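Local coordinates for protein cytochrome c XoxG (PDB 6ONQ) that binds a covalently attached heme c and probably carries electrons in lanthanide-dependent methanol oxidation, at residues E43-L49 and R166-A170. Numbering follows the deposited sequence.
Sequences EIDEPVL and RAAGA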
loop_
_atom_site.group_PDB
_atom_site.type_symbol
_atom_site.label_atom_id
_atom_site.label_comp_id
_atom_site.label_asym_id
_atom_site.label_seq_id
_atom_site.Cartn_x
_atom_site.Cartn_y
_atom_site.Cartn_z
ATOM N N GLU A 43 9.488 -7.156 -12.718
ATOM C CA GLU A 43 9.193 -7.957 -11.533
ATOM C C GLU A 43 7.693 -8.048 -11.255
ATOM O O GLU A 43 7.279 -8.168 -10.101
ATOM C CB GLU A 43 9.939 -7.412 -10.314
ATOM C CG GLU A 43 10.829 -8.452 -9.623
ATOM C CD GLU A 43 11.795 -7.843 -8.616
ATOM O OE1 GLU A 43 12.637 -7.014 -9.026
ATOM O OE2 GLU A 43 11.718 -8.199 -7.417
ATOM N N ILE A 44 6.867 -8.021 -12.304
ATOM C CA ILE A 44 5.423 -8.154 -12.132
ATOM C C ILE A 44 5.066 -9.574 -11.704
ATOM O O ILE A 44 5.652 -10.559 -12.182
ATOM C CB ILE A 44 4.693 -7.765 -13.428
ATOM C CG1 ILE A 44 4.875 -6.272 -13.696
ATOM C CG2 ILE A 44 3.203 -8.130 -13.355
ATOM C CD1 ILE A 44 3.953 -5.721 -14.755
ATOM N N ASP A 45 4.097 -9.678 -10.788
ATOM C CA ASP A 45 3.534 -10.940 -10.305
ATOM C C ASP A 45 2.085 -10.970 -10.785
ATOM O O ASP A 45 1.202 -10.379 -10.160
ATOM C CB ASP A 45 3.651 -11.032 -8.780
ATOM C CG ASP A 45 3.128 -12.356 -8.201
ATOM O OD1 ASP A 45 2.101 -12.877 -8.689
ATOM O OD2 ASP A 45 3.737 -12.863 -7.225
ATOM N N GLU A 46 1.843 -11.657 -11.899
ATOM C CA GLU A 46 0.536 -11.557 -12.540
ATOM C C GLU A 46 -0.610 -12.009 -11.646
ATOM O O GLU A 46 -1.634 -11.303 -11.601
ATOM C CB GLU A 46 0.547 -12.328 -13.867
ATOM C CG GLU A 46 1.236 -11.581 -14.999
ATOM C CD GLU A 46 0.474 -10.337 -15.439
ATOM O OE1 GLU A 46 -0.743 -10.239 -15.143
ATOM O OE2 GLU A 46 1.100 -9.459 -16.078
ATOM N N PRO A 47 -0.528 -13.137 -10.930
ATOM C CA PRO A 47 -1.658 -13.517 -10.062
ATOM C C PRO A 47 -1.969 -12.491 -8.984
ATOM O O PRO A 47 -3.145 -12.198 -8.727
ATOM C CB PRO A 47 -1.196 -14.850 -9.466
ATOM C CG PRO A 47 -0.203 -15.380 -10.451
ATOM C CD PRO A 47 0.493 -14.199 -11.005
ATOM N N VAL A 48 -0.940 -11.936 -8.340
ATOM C CA VAL A 48 -1.167 -10.897 -7.343
ATOM C C VAL A 48 -1.709 -9.632 -7.997
ATOM O O VAL A 48 -2.635 -9.000 -7.478
ATOM C CB VAL A 48 0.123 -10.620 -6.557
ATOM C CG1 VAL A 48 -0.052 -9.390 -5.697
ATOM C CG2 VAL A 48 0.471 -11.813 -5.697
ATOM N N LEU A 49 -1.149 -9.245 -9.145
ATOM C CA LEU A 49 -1.669 -8.087 -9.870
ATOM C C LEU A 49 -3.115 -8.296 -10.309
ATOM O O LEU A 49 -3.942 -7.384 -10.190
ATOM C CB LEU A 49 -0.780 -7.785 -11.078
ATOM C CG LEU A 49 -1.302 -6.857 -12.177
ATOM C CD1 LEU A 49 -1.652 -5.492 -11.621
ATOM C CD2 LEU A 49 -0.278 -6.735 -13.292
ATOM N N ARG A 166 3.669 -2.737 -4.396
ATOM C CA ARG A 166 4.999 -3.335 -4.410
ATOM C C ARG A 166 4.914 -4.834 -4.651
ATOM O O ARG A 166 5.643 -5.384 -5.483
ATOM C CB ARG A 166 5.726 -3.037 -3.099
ATOM C CG ARG A 166 5.977 -1.545 -2.856
ATOM C CD ARG A 166 7.106 -0.999 -3.729
ATOM N NE ARG A 166 8.366 -1.670 -3.434
ATOM C CZ ARG A 166 9.066 -2.379 -4.314
ATOM N NH1 ARG A 166 8.643 -2.512 -5.571
ATOM N NH2 ARG A 166 10.190 -2.963 -3.933
ATOM N N ALA A 167 4.007 -5.507 -3.943
ATOM C CA ALA A 167 3.900 -6.957 -4.040
ATOM C C ALA A 167 3.501 -7.397 -5.437
ATOM O O ALA A 167 3.928 -8.461 -5.900
ATOM C CB ALA A 167 2.896 -7.472 -3.012
ATOM N N ALA A 168 2.681 -6.604 -6.118
ATOM C CA ALA A 168 2.287 -6.916 -7.482
ATOM C C ALA A 168 3.357 -6.548 -8.500
ATOM O O ALA A 168 3.175 -6.821 -9.695
ATOM C CB ALA A 168 0.980 -6.198 -7.822
ATOM N N GLY A 169 4.457 -5.939 -8.064
ATOM C CA GLY A 169 5.410 -5.393 -9.006
ATOM C C GLY A 169 4.868 -4.264 -9.851
ATOM O O GLY A 169 5.479 -3.914 -10.863
ATOM N N ALA A 170 3.725 -3.684 -9.472
ATOM C CA ALA A 170 3.140 -2.571 -10.217
ATOM C C ALA A 170 3.809 -1.243 -9.907
ATOM O O ALA A 170 3.567 -0.260 -10.617
ATOM C CB ALA A 170 1.643 -2.451 -9.923
#
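The A168 methyl group lies against the first turn of helix 46-51, with CB 3.8 Å from L49 CA, 4.0 Å from L49 CB and 4.0 Å from V48 CG1. V48 CG1 also reaches A167 CB at 4.4 Å. The small A168 lets its CA approach L49 CA to 4.8 Å. A single hydrogen bond joins the segments, D45 N to A168 O (3.2 Å, nearly straight), and I44 CA adds a CA-H...O contact to the same A168 O at 3.6 Å. D45 is also the N-cap of helix 46-51: its OD1 accepts from V48 N at 3.2 Å, while OD2 forms a salt bridge with K117 of helix 112-118. K117 NZ also donates to A167 O, tying both segments to that helix, which carries the heme-binding residues S115 and R118. G169, at positive phi, ends helix 156-167 in a Schellman motif; its CA makes a CA-H...O contact with E43 O at 3.5 Å. A CB here would clash with E43 O and I44 CA, so the 4.2 Å approach of I44 CA to G169 CA depends on the missing side chain. Thus helix start meets helix end through backbone polar contacts and a thin apolar layer, a junction set by close main-chain fit more than by large side chains.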